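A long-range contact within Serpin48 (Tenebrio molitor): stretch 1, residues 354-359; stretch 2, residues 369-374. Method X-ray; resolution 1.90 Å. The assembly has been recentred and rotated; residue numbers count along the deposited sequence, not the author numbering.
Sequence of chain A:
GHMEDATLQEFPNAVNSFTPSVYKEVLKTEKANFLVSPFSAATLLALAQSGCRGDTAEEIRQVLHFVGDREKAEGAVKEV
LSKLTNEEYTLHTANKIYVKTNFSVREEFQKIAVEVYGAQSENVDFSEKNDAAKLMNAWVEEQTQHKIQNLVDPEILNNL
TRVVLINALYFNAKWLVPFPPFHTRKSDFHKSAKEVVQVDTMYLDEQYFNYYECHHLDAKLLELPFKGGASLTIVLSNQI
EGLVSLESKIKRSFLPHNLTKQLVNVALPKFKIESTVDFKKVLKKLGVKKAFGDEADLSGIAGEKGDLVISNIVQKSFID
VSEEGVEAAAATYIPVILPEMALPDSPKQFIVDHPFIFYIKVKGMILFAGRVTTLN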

# COMPACT_ATOMS: atom_id res chain seq x y z
N HIS A 354 10.41 -11.31 -16.63
CA HIS A 354 10.51 -12.29 -15.56
C HIS A 354 10.09 -11.56 -14.27
O HIS A 354 9.91 -10.35 -14.30
N PRO A 355 9.91 -12.30 -13.17
CA PRO A 355 9.34 -11.75 -11.93
C PRO A 355 10.10 -10.54 -11.36
O PRO A 355 11.33 -10.50 -11.39
N PHE A 356 9.35 -9.56 -10.86
CA PHE A 356 9.92 -8.30 -10.43
C PHE A 356 9.18 -7.71 -9.23
O PHE A 356 8.03 -8.06 -8.97
N ILE A 357 9.85 -6.81 -8.51
CA ILE A 357 9.25 -6.01 -7.46
C ILE A 357 8.92 -4.65 -8.06
O ILE A 357 9.62 -4.19 -8.96
N PHE A 358 7.86 -4.01 -7.59
CA PHE A 358 7.54 -2.65 -8.00
C PHE A 358 7.06 -1.84 -6.81
O PHE A 358 6.64 -2.40 -5.79
N TYR A 359 7.11 -0.52 -6.93
CA TYR A 359 6.57 0.33 -5.90
C TYR A 359 6.23 1.71 -6.43
O TYR A 359 6.90 2.22 -7.33
N ALA A 369 3.65 -1.10 -2.58
CA ALA A 369 4.74 -1.97 -2.99
C ALA A 369 4.16 -3.35 -3.29
O ALA A 369 3.09 -3.70 -2.80
N GLY A 370 4.85 -4.13 -4.10
CA GLY A 370 4.35 -5.46 -4.42
C GLY A 370 5.26 -6.18 -5.39
O GLY A 370 6.38 -5.77 -5.65
N ARG A 371 4.75 -7.29 -5.91
CA ARG A 371 5.54 -8.10 -6.79
C ARG A 371 4.63 -8.80 -7.77
O ARG A 371 3.43 -8.98 -7.53
N VAL A 372 5.22 -9.17 -8.90
CA VAL A 372 4.58 -9.98 -9.90
C VAL A 372 5.51 -11.17 -10.15
O VAL A 372 6.68 -10.97 -10.48
N THR A 373 5.00 -12.38 -9.95
CA THR A 373 5.76 -13.59 -10.22
C THR A 373 5.04 -14.40 -11.28
O THR A 373 5.57 -15.40 -11.78
N THR A 374 3.82 -13.98 -11.61
CA THR A 374 2.99 -14.74 -12.53
C THR A 374 2.04 -13.84 -13.31
O THR A 374 1.50 -12.88 -12.76

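The two stretches are neighbouring antiparallel strands, so their side chains pack beside each other on the two faces of the sheet. Four backbone hydrogen bonds set the register. F356 N to V372 O, V372 N to F356 O, F358 N to G370 O and G370 N to F358 O are each 3.0 Å. About 440 Å² is buried in all.

The aromatic packing lies on the face that carries F356, F358 and V372. Both phenylalanines adopt chi1 p (58° and 64°), with chi2 at 99° and 84°. Their CA-to-CB bonds point to this face, but the ring ends come nearer to the other strand. The F356 ring lies over V372: V372 CB is 4.0 Å from the ring centroid, a CH-pi contact over the face. F356 CZ also meets V372 CG2 at 3.5 Å. V372 is in the t rotamer, and its CG2 reaches F358 CE2 as well, at 4.1 Å. One methyl therefore touches both rings.

The F358 ring covers G370, whose CA sits 4.1 Å from the ring centroid, again over the face. The absence of a side chain matters here. An ideal CB on G370 would lie 2.9 Å from F358 CZ, a clash.

The opposite face carries I357, Y359, A369 and R371, and its cross-strand contacts are smaller. Y359 CB packs against A369 CB at 4.0 Å. Y359 has chi1 p, and its ring leads away from the other strand. I357 is m, then t. Beyond the strand pairing, P355 CB lies 3.8 Å from T373 CA.

No side-chain hydrogen bond or salt bridge joins the stretches. R371 has chi1 p, with chi2 and chi3 t, so its extended end leads away. Its guanidinium nitrogens are hydrogen-bonded elsewhere in the structure. H354 and T374 make no contact across the pair.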

# COMPACT_ATOMS: atom_id res chain seq x y z
CB HIS A 354 11.92 -12.88 -15.46
CG HIS A 354 13.00 -11.86 -15.31
ND1 HIS A 354 13.43 -11.07 -16.35
CD2 HIS A 354 13.76 -11.52 -14.24
CE1 HIS A 354 14.40 -10.27 -15.93
NE2 HIS A 354 14.62 -10.53 -14.66
CB PRO A 355 9.41 -12.92 -10.96
CG PRO A 355 9.26 -14.11 -11.84
CD PRO A 355 10.05 -13.77 -13.09
CB PHE A 356 9.88 -7.29 -11.57
CG PHE A 356 8.51 -7.02 -12.11
CD1 PHE A 356 7.80 -5.90 -11.71
CD2 PHE A 356 7.93 -7.87 -13.03
CE1 PHE A 356 6.54 -5.64 -12.22
CE2 PHE A 356 6.66 -7.62 -13.54
CZ PHE A 356 5.97 -6.51 -13.13
CB ILE A 357 10.25 -5.84 -6.29
CG1 ILE A 357 10.51 -7.18 -5.61
CG2 ILE A 357 9.80 -4.77 -5.30
CD1 ILE A 357 11.60 -7.10 -4.54
CB PHE A 358 6.44 -2.63 -9.06
CG PHE A 358 5.14 -3.17 -8.57
CD1 PHE A 358 4.25 -2.35 -7.88
CD2 PHE A 358 4.82 -4.50 -8.74
CE1 PHE A 358 3.05 -2.85 -7.41
CE2 PHE A 358 3.63 -5.00 -8.27
CZ PHE A 358 2.74 -4.18 -7.59
CB TYR A 359 7.47 0.40 -4.65
CG TYR A 359 8.85 1.02 -4.85
CD1 TYR A 359 9.98 0.22 -4.99
CD2 TYR A 359 9.02 2.40 -4.84
CE1 TYR A 359 11.24 0.78 -5.14
CE2 TYR A 359 10.29 2.97 -5.00
CZ TYR A 359 11.39 2.15 -5.15
OH TYR A 359 12.64 2.69 -5.30
CB ALA A 369 5.79 -2.05 -1.93
CB ARG A 371 6.34 -9.12 -5.98
CG ARG A 371 5.53 -10.27 -5.51
CD ARG A 371 6.36 -11.22 -4.71
NE ARG A 371 5.56 -12.35 -4.28
CZ ARG A 371 6.06 -13.50 -3.87
NH1 ARG A 371 7.38 -13.65 -3.82
NH2 ARG A 371 5.26 -14.48 -3.50
CB VAL A 372 4.45 -9.23 -11.23
CG1 VAL A 372 3.96 -10.19 -12.34
CG2 VAL A 372 3.54 -8.02 -11.08
CB THR A 373 5.89 -14.49 -8.98
OG1 THR A 373 4.61 -15.07 -8.69
CG2 THR A 373 6.38 -13.69 -7.77
CB THR A 374 2.18 -15.83 -11.78
OG1 THR A 374 1.87 -16.90 -12.67
CG2 THR A 374 0.88 -15.25 -11.23